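Local coordinates for putative D-lactate dehydrogenase (Chlamydomonas reinhardtii, PDB 4ZGS) that reduces pyruvate to D-lactate in the chloroplast as an NAD-dependent member of the D-isomer specific 2-hydroxyacid dehydrogenase family, at the interface of chains A and B and the interface of chains A and C. Residues are numbered along the deposited sequence; one frame, centred on the assembly and turned at random. Chains: chain A/B/C, Putative D-lactate dehydrogenase.

Chain A meets two neighbours in the deposited tetramer through separate surfaces. Contacts 1 and 3 belong to one two-fold interface with chain B; their C-alpha centres lie about 9 Å apart, and they share B:Leu154, with helix 154-163 of chain B, and helix 136-151 of chain A. Contact 2 faces chain C, with centres about 18 Å from contact 1 and about 22 Å from contact 3. Residues 326-329 serve contact 2, and strand 330-332 leads from them into residues 332-334 and 336 of contact 1. One segment thus addresses both partners, although the structure alone does not establish the tetramer as the biological form.

Contact 1: the interface of chains A and B. Residues chain A 142, 146, 332-334, 336; chain B 154, 157-158, 161, 171.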
ATOM      1  N   HIS A 142      16.010 -12.700 -12.203  1.00 31.41           N
ATOM      2  CA  HIS A 142      14.768 -12.031 -11.877  1.00 35.50           C
ATOM      3  C   HIS A 142      13.604 -13.010 -11.757  1.00 39.21           C
ATOM      4  O   HIS A 142      12.796 -12.916 -10.836  1.00 31.18           O
ATOM      5  CB  HIS A 142      14.444 -10.954 -12.902  1.00 33.40           C
ATOM      6  CG  HIS A 142      13.324 -10.065 -12.485  1.00 37.42           C
ATOM      7  ND1 HIS A 142      13.499  -9.057 -11.561  1.00 39.27           N
ATOM      8  CD2 HIS A 142      12.034  -9.988 -12.892  1.00 31.17           C
ATOM      9  CE1 HIS A 142      12.356  -8.422 -11.389  1.00 29.69           C
ATOM     10  NE2 HIS A 142      11.451  -8.975 -12.178  1.00 30.04           N
ATOM     11  N   LEU A 146      11.227 -13.844  -8.544  1.00 34.75           N
ATOM     12  CA  LEU A 146       9.791 -13.959  -8.503  1.00 35.06           C
ATOM     13  C   LEU A 146       9.427 -15.242  -7.813  1.00 40.09           C
ATOM     14  O   LEU A 146       8.465 -15.305  -7.048  1.00 38.71           O
ATOM     15  CB  LEU A 146       9.187 -13.915  -9.914  1.00 33.25           C
ATOM     16  CG  LEU A 146       9.366 -12.600 -10.684  1.00 33.21           C
ATOM     17  CD1 LEU A 146       8.602 -12.632 -12.000  1.00 26.74           C
ATOM     18  CD2 LEU A 146       8.979 -11.404  -9.857  1.00 32.49           C
ATOM     19  N   VAL A 332       3.473  -9.201 -10.185  1.00 39.62           N
ATOM     20  CA  VAL A 332       3.837  -8.584 -11.455  1.00 33.90           C
ATOM     21  C   VAL A 332       4.837  -7.459 -11.269  1.00 37.47           C
ATOM     22  O   VAL A 332       4.564  -6.513 -10.525  1.00 39.58           O
ATOM     23  CB  VAL A 332       2.608  -8.024 -12.145  1.00 33.79           C
ATOM     24  CG1 VAL A 332       2.993  -7.201 -13.353  1.00 40.99           C
ATOM     25  CG2 VAL A 332       1.705  -9.158 -12.541  1.00 40.22           C
ATOM     26  N   THR A 333       5.948  -7.526 -12.009  1.00 38.69           N
ATOM     27  CA  THR A 333       6.940  -6.437 -12.069  1.00 28.23           C
ATOM     28  C   THR A 333       6.825  -5.776 -13.428  1.00 37.26           C
ATOM     29  O   THR A 333       6.393  -6.397 -14.402  1.00 38.79           O
ATOM     30  CB  THR A 333       8.408  -6.928 -11.901  1.00 39.03           C
ATOM     31  OG1 THR A 333       8.636  -8.025 -12.794  1.00 45.04           O
ATOM     32  CG2 THR A 333       8.730  -7.354 -10.449  1.00 30.67           C
ATOM     33  N   PRO A 334       7.198  -4.499 -13.492  1.00 37.38           N
ATOM     34  CA  PRO A 334       7.005  -3.689 -14.696  1.00 47.46           C
ATOM     35  C   PRO A 334       8.207  -3.772 -15.654  1.00 49.63           C
ATOM     36  O   PRO A 334       8.942  -2.797 -15.804  1.00 51.13           O
ATOM     37  CB  PRO A 334       6.817  -2.279 -14.124  1.00 35.91           C
ATOM     38  CG  PRO A 334       7.698  -2.279 -12.906  1.00 34.36           C
ATOM     39  CD  PRO A 334       7.680  -3.699 -12.353  1.00 35.32           C
ATOM     40  N   THR A 336      11.137  -5.189 -15.436  1.00 33.13           N
ATOM     41  CA  THR A 336      12.406  -4.869 -14.803  1.00 32.85           C
ATOM     42  C   THR A 336      13.448  -6.006 -14.801  1.00 34.75           C
ATOM     43  O   THR A 336      14.505  -5.847 -14.202  1.00 36.03           O
ATOM     44  CB  THR A 336      12.173  -4.415 -13.360  1.00 31.87           C
ATOM     45  OG1 THR A 336      11.566  -5.490 -12.622  1.00 40.04           O
ATOM     46  CG2 THR A 336      11.239  -3.223 -13.336  1.00 33.05           C
TER
ATOM     47  N   LEU B 154      11.556  -5.927  -5.165  1.00 32.62           N
ATOM     48  CA  LEU B 154      10.274  -6.545  -5.467  1.00 35.05           C
ATOM     49  C   LEU B 154       9.088  -5.914  -4.733  1.00 34.80           C
ATOM     50  O   LEU B 154       8.026  -5.761  -5.346  1.00 30.79           O
ATOM     51  CB  LEU B 154      10.319  -8.040  -5.175  1.00 42.56           C
ATOM     52  CG  LEU B 154      11.305  -8.739  -6.108  1.00 49.64           C
ATOM     53  CD1 LEU B 154      11.267 -10.290  -5.980  1.00 43.83           C
ATOM     54  CD2 LEU B 154      10.960  -8.297  -7.505  1.00 46.44           C
ATOM     55  N   ALA B 157       8.245  -2.678  -6.392  1.00 29.88           N
ATOM     56  CA  ALA B 157       7.680  -2.882  -7.721  1.00 35.41           C
ATOM     57  C   ALA B 157       6.221  -3.317  -7.628  1.00 40.24           C
ATOM     58  O   ALA B 157       5.393  -2.896  -8.422  1.00 46.41           O
ATOM     59  CB  ALA B 157       8.509  -3.893  -8.519  1.00 22.79           C
ATOM     60  N   TYR B 158       5.937  -4.210  -6.690  1.00 40.87           N
ATOM     61  CA  TYR B 158       4.611  -4.751  -6.506  1.00 37.29           C
ATOM     62  C   TYR B 158       3.588  -3.676  -6.216  1.00 39.43           C
ATOM     63  O   TYR B 158       2.517  -3.650  -6.823  1.00 37.68           O
ATOM     64  CB  TYR B 158       4.602  -5.761  -5.367  1.00 37.53           C
ATOM     65  CG  TYR B 158       3.220  -6.273  -5.018  1.00 37.78           C
ATOM     66  CD1 TYR B 158       2.540  -7.141  -5.865  1.00 39.59           C
ATOM     67  CD2 TYR B 158       2.600  -5.897  -3.831  1.00 40.08           C
ATOM     68  CE1 TYR B 158       1.247  -7.620  -5.543  1.00 40.54           C
ATOM     69  CE2 TYR B 158       1.322  -6.369  -3.498  1.00 49.05           C
ATOM     70  CZ  TYR B 158       0.649  -7.230  -4.357  1.00 48.79           C
ATOM     71  OH  TYR B 158      -0.621  -7.703  -4.016  1.00 56.76           O
ATOM     72  N   VAL B 161       3.095  -1.050  -9.128  1.00 27.76           N
ATOM     73  CA  VAL B 161       2.293  -1.717 -10.138  1.00 31.46           C
ATOM     74  C   VAL B 161       0.838  -1.863  -9.682  1.00 38.33           C
ATOM     75  O   VAL B 161      -0.088  -1.729 -10.494  1.00 39.81           O
ATOM     76  CB  VAL B 161       2.878  -3.088 -10.464  1.00 33.77           C
ATOM     77  CG1 VAL B 161       1.962  -3.867 -11.423  1.00 30.77           C
ATOM     78  CG2 VAL B 161       4.256  -2.895 -11.067  1.00 26.67           C
ATOM     79  N   LEU B 171      13.564   1.342  -9.561  1.00 37.27           N
ATOM     80  CA  LEU B 171      13.570  -0.102  -9.413  1.00 29.35           C
ATOM     81  C   LEU B 171      14.895  -0.804  -9.884  1.00 33.07           C
ATOM     82  O   LEU B 171      14.936  -2.015 -10.010  1.00 29.20           O
ATOM     83  CB  LEU B 171      12.375  -0.687 -10.177  1.00 29.68           C
ATOM     84  CG  LEU B 171      11.003  -0.112  -9.796  1.00 26.94           C
ATOM     85  CD1 LEU B 171       9.897  -0.871 -10.538  1.00 24.42           C
ATOM     86  CD2 LEU B 171      10.816  -0.111  -8.299  1.00 24.70           C
TER
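Packing of carbon on carbon carries the contact between A:Pro334 and B:Leu171, with helix 154-163 of chain B alongside. The pyrrolidine CG of A:Pro334 meets the CD1 methyl of B:Leu171 tip to tip at 3.5 Å, while its CD rests 3.7 Å from CG2 of B:Val161 and also faces CB of B:Ala157. B:Leu171 CD1 is shared, for CG2 of A:Thr336 approaches it at 3.9 Å. One step back in the chain, CG2 of A:Thr333 points to CD2 of B:Leu154, 3.8 Å away, with the two side chains crossing obliquely. B:Val161 sets both its methyls around the carbonyl of A:Val332, CG2 lying 3.7 Å from that O, and its CG1 touches CG1 of A:Val332, the two side chains crossing at about a right angle. The patch is part of a two-fold interface, plausibly the dimer interface usual in this family.

Polar support comes from within chain A. In A:Thr333, OG1 sits between the backbone N and the carbonyl carbon (chi1 50°), which turns the hydroxyl to the imidazole of A:His142 and leaves the CG2 methyl for chain B. This bond should steady the threonine's rotation: NE2 of A:His142 and OG1 of A:Thr333 are 3.0 Å apart, nearly straight at 167°.

Contact 2: the interface of chains A and C. Residues chain A 282, 323, 326-329; chain C 314, 317, 319, 322.
The backbone of A:Ser326, A:Tyr327 and A:Pro328 runs as an irregular loop, A:Tyr327 alone of the three being extended (psi 138°), and sets A:Tyr327 and A:Pro328 against C:Trp317 and C:Met314. CG of C:Trp317 is anti to the backbone N (chi1 -172°), which carries the indole over to A:Tyr327. Each of these two rings lies over the rim of the other, with CE2 of the phenol 3.5 Å from the indole NE1. On the same indole face lies the CE methyl of C:Met314. The benzo tip of the indole reaches A:Pro328, CH2 to CD, at 3.7 Å.

Beside this aromatic pair, C:Arg319 grips the carboxylate of A:Glu282 side-on in a salt bridge. Its NE gives a hydrogen bond of 2.8 Å to OE1 on the syn side, and NH2 another of 2.8 Å to OE2 from above the carboxylate plane; the guanidinium and carboxylate planes are turned 49° apart. The phenol OH of A:Tyr327 donates to OE1 of A:Glu282 at 2.5 Å on its anti side, from the same face as NE. With NH2 on OE2, these two donors on OE1 should restrict the rotation of the carboxylate. Repeated about the two-fold axis, this mix of offset ring packing and charge joins chains A and C, possibly stabilising the assembly.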
ATOM      1  N   GLU A 282      -8.531 -19.476 -10.400  1.00 58.02           N
ATOM      2  CA  GLU A 282      -9.657 -19.671  -9.507  1.00 56.86           C
ATOM      3  C   GLU A 282      -9.973 -21.147  -9.302  1.00 59.67           C
ATOM      4  O   GLU A 282     -10.528 -21.510  -8.270  1.00 62.66           O
ATOM      5  CB  GLU A 282     -10.879 -18.903 -10.016  1.00 55.64           C
ATOM      6  CG  GLU A 282     -10.783 -17.398  -9.741  1.00 53.77           C
ATOM      7  CD  GLU A 282     -11.816 -16.581 -10.481  1.00 55.55           C
ATOM      8  OE1 GLU A 282     -11.696 -15.337 -10.496  1.00 59.62           O
ATOM      9  OE2 GLU A 282     -12.758 -17.179 -11.030  1.00 56.66           O
ATOM     10  N   THR A 323      -7.564  -6.526 -13.265  1.00 39.38           N
ATOM     11  CA  THR A 323      -8.191  -7.647 -12.602  1.00 47.49           C
ATOM     12  C   THR A 323      -7.129  -8.669 -12.174  1.00 51.45           C
ATOM     13  O   THR A 323      -7.139  -9.155 -11.042  1.00 46.98           O
ATOM     14  CB  THR A 323      -9.246  -8.292 -13.534  1.00 50.77           C
ATOM     15  OG1 THR A 323     -10.296  -7.348 -13.762  1.00 54.20           O
ATOM     16  CG2 THR A 323      -9.846  -9.562 -12.929  1.00 43.55           C
ATOM     17  N   SER A 326      -5.325  -8.271  -9.108  1.00 42.25           N
ATOM     18  CA  SER A 326      -6.166  -8.439  -7.920  1.00 43.63           C
ATOM     19  C   SER A 326      -5.867  -9.712  -7.085  1.00 57.13           C
ATOM     20  O   SER A 326      -6.193  -9.791  -5.890  1.00 57.07           O
ATOM     21  CB  SER A 326      -7.624  -8.453  -8.326  1.00 44.79           C
ATOM     22  OG  SER A 326      -8.388  -8.438  -7.165  1.00 64.46           O
ATOM     23  N   TYR A 327      -5.276 -10.715  -7.721  1.00 52.81           N
ATOM     24  CA  TYR A 327      -5.078 -11.994  -7.065  1.00 53.14           C
ATOM     25  C   TYR A 327      -3.898 -11.985  -6.097  1.00 52.10           C
ATOM     26  O   TYR A 327      -2.860 -11.382  -6.373  1.00 51.99           O
ATOM     27  CB  TYR A 327      -4.916 -13.077  -8.116  1.00 55.03           C
ATOM     28  CG  TYR A 327      -6.193 -13.297  -8.881  1.00 51.32           C
ATOM     29  CD1 TYR A 327      -6.575 -12.432  -9.887  1.00 45.79           C
ATOM     30  CD2 TYR A 327      -7.024 -14.374  -8.584  1.00 56.97           C
ATOM     31  CE1 TYR A 327      -7.751 -12.634 -10.587  1.00 47.72           C
ATOM     32  CE2 TYR A 327      -8.210 -14.582  -9.273  1.00 55.57           C
ATOM     33  CZ  TYR A 327      -8.561 -13.713 -10.277  1.00 50.03           C
ATOM     34  OH  TYR A 327      -9.722 -13.925 -10.978  1.00 54.62           O
ATOM     35  N   PRO A 328      -4.090 -12.611  -4.922  1.00 32.74           N
ATOM     36  CA  PRO A 328      -3.064 -12.663  -3.882  1.00 31.20           C
ATOM     37  C   PRO A 328      -1.890 -13.569  -4.306  1.00 37.69           C
ATOM     38  O   PRO A 328      -0.775 -13.362  -3.809  1.00 31.48           O
ATOM     39  CB  PRO A 328      -3.808 -13.243  -2.676  1.00 33.61           C
ATOM     40  CG  PRO A 328      -4.914 -14.047  -3.281  1.00 33.01           C
ATOM     41  CD  PRO A 328      -5.323 -13.323  -4.532  1.00 27.49           C
ATOM     42  N   GLN A 329      -2.129 -14.545  -5.190  1.00 36.75           N
ATOM     43  CA  GLN A 329      -1.048 -15.454  -5.628  1.00 39.47           C
ATOM     44  C   GLN A 329      -0.383 -15.006  -6.937  1.00 42.76           C
ATOM     45  O   GLN A 329       0.351 -15.778  -7.549  1.00 46.69           O
ATOM     46  CB  GLN A 329      -1.532 -16.905  -5.792  1.00 28.24           C
ATOM     47  CG  GLN A 329      -2.463 -17.133  -6.958  1.00 26.86           C
ATOM     48  CD  GLN A 329      -3.889 -16.719  -6.626  1.00 39.19           C
ATOM     49  OE1 GLN A 329      -4.104 -15.693  -5.981  1.00 45.27           O
ATOM     50  NE2 GLN A 329      -4.871 -17.522  -7.059  1.00 39.50           N
TER
ATOM     51  N   MET C 314      -9.619 -18.846  -2.993  1.00 66.16           N
ATOM     52  CA  MET C 314     -10.138 -19.017  -4.346  1.00 66.22           C
ATOM     53  C   MET C 314     -11.553 -19.627  -4.372  1.00 73.64           C
ATOM     54  O   MET C 314     -12.265 -19.530  -5.374  1.00 74.03           O
ATOM     55  CB  MET C 314      -9.164 -19.887  -5.173  1.00 59.41           C
ATOM     56  CG  MET C 314      -7.890 -19.157  -5.645  1.00 57.03           C
ATOM     57  SD  MET C 314      -8.236 -17.593  -6.528  1.00 54.42           S
ATOM     58  CE  MET C 314      -7.866 -16.352  -5.286  1.00 51.34           C
ATOM     59  N   TRP C 317     -13.933 -16.666  -3.951  1.00 71.19           N
ATOM     60  CA  TRP C 317     -13.424 -15.456  -4.612  1.00 60.85           C
ATOM     61  C   TRP C 317     -14.497 -14.745  -5.443  1.00 58.10           C
ATOM     62  O   TRP C 317     -15.191 -15.359  -6.255  1.00 62.46           O
ATOM     63  CB  TRP C 317     -12.222 -15.794  -5.502  1.00 56.14           C
ATOM     64  CG  TRP C 317     -11.491 -14.609  -6.084  1.00 52.47           C
ATOM     65  CD1 TRP C 317     -11.597 -14.129  -7.365  1.00 49.91           C
ATOM     66  CD2 TRP C 317     -10.524 -13.768  -5.419  1.00 49.62           C
ATOM     67  NE1 TRP C 317     -10.765 -13.045  -7.532  1.00 47.72           N
ATOM     68  CE2 TRP C 317     -10.102 -12.796  -6.360  1.00 47.01           C
ATOM     69  CE3 TRP C 317      -9.984 -13.740  -4.127  1.00 49.33           C
ATOM     70  CZ2 TRP C 317      -9.150 -11.810  -6.050  1.00 45.56           C
ATOM     71  CZ3 TRP C 317      -9.043 -12.741  -3.815  1.00 49.61           C
ATOM     72  CH2 TRP C 317      -8.637 -11.795  -4.777  1.00 46.49           C
ATOM     73  N   ARG C 319     -14.914 -12.270  -8.261  1.00 52.97           N
ATOM     74  CA  ARG C 319     -14.035 -11.668  -9.251  1.00 52.51           C
ATOM     75  C   ARG C 319     -14.489 -10.232  -9.556  1.00 56.70           C
ATOM     76  O   ARG C 319     -13.661  -9.320  -9.633  1.00 58.74           O
ATOM     77  CB  ARG C 319     -13.962 -12.509 -10.539  1.00 53.03           C
ATOM     78  CG  ARG C 319     -12.843 -12.031 -11.503  1.00 50.22           C
ATOM     79  CD  ARG C 319     -12.914 -12.695 -12.879  1.00 55.49           C
ATOM     80  NE  ARG C 319     -12.863 -14.159 -12.805  1.00 59.08           N
ATOM     81  CZ  ARG C 319     -13.013 -14.972 -13.852  1.00 58.65           C
ATOM     82  NH1 ARG C 319     -13.196 -14.480 -15.070  1.00 55.65           N
ATOM     83  NH2 ARG C 319     -12.973 -16.283 -13.686  1.00 57.19           N
ATOM     84  N   ARG C 322     -13.504  -7.835  -6.708  1.00 49.88           N
ATOM     85  CA  ARG C 322     -12.054  -7.592  -6.734  1.00 52.24           C
ATOM     86  C   ARG C 322     -11.615  -6.697  -7.903  1.00 48.06           C
ATOM     87  O   ARG C 322     -10.688  -5.881  -7.758  1.00 41.92           O
ATOM     88  CB  ARG C 322     -11.305  -8.933  -6.763  1.00 53.65           C
ATOM     89  CG  ARG C 322     -11.596  -9.842  -5.544  1.00 61.74           C
ATOM     90  CD  ARG C 322     -11.220  -9.174  -4.226  1.00 63.55           C
ATOM     91  NE  ARG C 322      -9.780  -8.931  -4.158  1.00 74.40           N
ATOM     92  CZ  ARG C 322      -9.173  -8.221  -3.213  1.00 79.34           C
ATOM     93  NH1 ARG C 322      -9.872  -7.703  -2.219  1.00 79.82           N
ATOM     94  NH2 ARG C 322      -7.859  -8.042  -3.257  1.00 84.54           N
TER

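Contact 3: the interface of chains A and B. Residues chain A 141, 144-145, 148; chain B 148, 152, 154.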
ATOM      1  N   GLU A 141      18.125 -14.305 -12.977  1.00 36.30           N
ATOM      2  CA  GLU A 141      17.990 -14.070 -11.554  1.00 25.53           C
ATOM      3  C   GLU A 141      16.630 -13.377 -11.236  1.00 36.91           C
ATOM      4  O   GLU A 141      16.159 -13.444 -10.117  1.00 33.44           O
ATOM      5  CB  GLU A 141      19.156 -13.229 -11.042  1.00 32.82           C
ATOM      6  CG  GLU A 141      20.493 -13.966 -11.128  1.00 38.83           C
ATOM      7  CD  GLU A 141      21.681 -13.168 -10.622  1.00 42.50           C
ATOM      8  OE1 GLU A 141      21.503 -12.021 -10.161  1.00 52.59           O
ATOM      9  OE2 GLU A 141      22.803 -13.709 -10.671  1.00 42.12           O
ATOM     10  N   VAL A 144      13.961 -16.044 -10.924  1.00 36.91           N
ATOM     11  CA  VAL A 144      14.236 -16.812  -9.721  1.00 37.80           C
ATOM     12  C   VAL A 144      13.768 -15.956  -8.537  1.00 33.30           C
ATOM     13  O   VAL A 144      13.295 -16.466  -7.521  1.00 32.79           O
ATOM     14  CB  VAL A 144      15.746 -17.199  -9.602  1.00 30.75           C
ATOM     15  CG1 VAL A 144      16.006 -17.965  -8.326  1.00 29.78           C
ATOM     16  CG2 VAL A 144      16.130 -18.066 -10.765  1.00 32.96           C
ATOM     17  N   ALA A 145      13.942 -14.649  -8.668  1.00 34.10           N
ATOM     18  CA  ALA A 145      13.484 -13.694  -7.658  1.00 33.23           C
ATOM     19  C   ALA A 145      11.965 -13.811  -7.444  1.00 28.73           C
ATOM     20  O   ALA A 145      11.489 -13.907  -6.327  1.00 27.28           O
ATOM     21  CB  ALA A 145      13.861 -12.289  -8.082  1.00 25.53           C
ATOM     22  N   PHE A 148      11.068 -16.975  -5.538  1.00 32.84           N
ATOM     23  CA  PHE A 148      11.245 -16.905  -4.106  1.00 30.29           C
ATOM     24  C   PHE A 148      10.170 -16.066  -3.428  1.00 27.67           C
ATOM     25  O   PHE A 148       9.630 -16.489  -2.423  1.00 32.67           O
ATOM     26  CB  PHE A 148      12.640 -16.385  -3.769  1.00 28.42           C
ATOM     27  CG  PHE A 148      13.646 -17.498  -3.550  1.00 44.68           C
ATOM     28  CD1 PHE A 148      13.680 -18.198  -2.357  1.00 46.44           C
ATOM     29  CD2 PHE A 148      14.540 -17.850  -4.549  1.00 50.04           C
ATOM     30  CE1 PHE A 148      14.596 -19.194  -2.163  1.00 47.08           C
ATOM     31  CE2 PHE A 148      15.443 -18.849  -4.353  1.00 51.97           C
ATOM     32  CZ  PHE A 148      15.468 -19.520  -3.162  1.00 49.89           C
TER
ATOM     33  N   PHE B 148      17.029 -11.894  -2.580  1.00 21.47           N
ATOM     34  CA  PHE B 148      16.521 -11.719  -3.918  1.00 22.90           C
ATOM     35  C   PHE B 148      15.507 -10.543  -3.976  1.00 30.82           C
ATOM     36  O   PHE B 148      15.601  -9.695  -4.864  1.00 21.09           O
ATOM     37  CB  PHE B 148      15.918 -13.046  -4.396  1.00 21.30           C
ATOM     38  CG  PHE B 148      16.881 -13.893  -5.200  1.00 36.67           C
ATOM     39  CD1 PHE B 148      17.070 -13.663  -6.550  1.00 37.56           C
ATOM     40  CD2 PHE B 148      17.655 -14.870  -4.584  1.00 46.82           C
ATOM     41  CE1 PHE B 148      17.957 -14.432  -7.281  1.00 39.21           C
ATOM     42  CE2 PHE B 148      18.549 -15.630  -5.314  1.00 49.86           C
ATOM     43  CZ  PHE B 148      18.702 -15.396  -6.667  1.00 46.99           C
ATOM     44  N   ARG B 152      16.204  -6.942  -6.195  1.00 41.96           N
ATOM     45  CA  ARG B 152      15.356  -6.582  -7.321  1.00 33.98           C
ATOM     46  C   ARG B 152      14.203  -5.640  -6.903  1.00 37.12           C
ATOM     47  O   ARG B 152      13.250  -5.465  -7.651  1.00 37.93           O
ATOM     48  CB  ARG B 152      14.883  -7.843  -8.046  1.00 29.37           C
ATOM     49  CG  ARG B 152      16.092  -8.826  -8.455  1.00 32.99           C
ATOM     50  CD  ARG B 152      17.252  -8.132  -9.201  1.00 31.35           C
ATOM     51  NE  ARG B 152      16.740  -7.809 -10.515  1.00 30.97           N
ATOM     52  CZ  ARG B 152      16.942  -8.507 -11.612  1.00 36.82           C
ATOM     53  NH1 ARG B 152      17.742  -9.583 -11.615  1.00 38.19           N
ATOM     54  NH2 ARG B 152      16.358  -8.093 -12.727  1.00 39.36           N
ATOM     55  N   LEU B 154      11.556  -5.927  -5.165  1.00 32.62           N
ATOM     56  CA  LEU B 154      10.274  -6.545  -5.467  1.00 35.05           C
ATOM     57  C   LEU B 154       9.088  -5.914  -4.733  1.00 34.80           C
ATOM     58  O   LEU B 154       8.026  -5.761  -5.346  1.00 30.79           O
ATOM     59  CB  LEU B 154      10.319  -8.040  -5.175  1.00 42.56           C
ATOM     60  CG  LEU B 154      11.305  -8.739  -6.108  1.00 49.64           C
ATOM     61  CD1 LEU B 154      11.267 -10.290  -5.980  1.00 43.83           C
ATOM     62  CD2 LEU B 154      10.960  -8.297  -7.505  1.00 46.44           C
TER
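B:Phe148 lays its ring against helix 136-151 of chain A, across the backbone between A:Glu141 and A:Ala145. Its CB starts 4.1 Å from CA of A:Ala145. CG remains over the same CA, and CD1 comes nearer to it, at 3.8 Å; CD1 also meets CB of A:Ala145. Farther out, CE1 meets the main-chain carbonyl O of A:Glu141 at 3.5 Å and passes CB of that residue. At the tip, CZ touches the CG1 methyl of A:Val144 at 4.1 Å, the two side chains crossing at a slant. On the other side of the ring, CD2 turns to its own counterpart, CD2 of A:Phe148, 4.3 Å away, a looser approach of like residues across the two-fold axis. Helix 136-151 of each chain thus packs on its partner in the two-fold A-B interface and may help hold the pair together.

The small side chain of A:Ala145 may let the ring and a second group from chain B come close together: CD1 of B:Leu154, the branch not used by A:Thr333, packs on CB of A:Ala145. B:Arg152 closes the patch alongside. Its chain is bent at chi2 and chi3 (-50° and -71°), which folds the guanidinium back toward A:Glu141. The opposite charges there do not pair, and any attraction would be long-range. The contact is with carbon instead, NH1 of B:Arg152 lying 4.0 Å from CB of A:Glu141, while OE1 of that glutamate stays 4.7 Å from the same NH1.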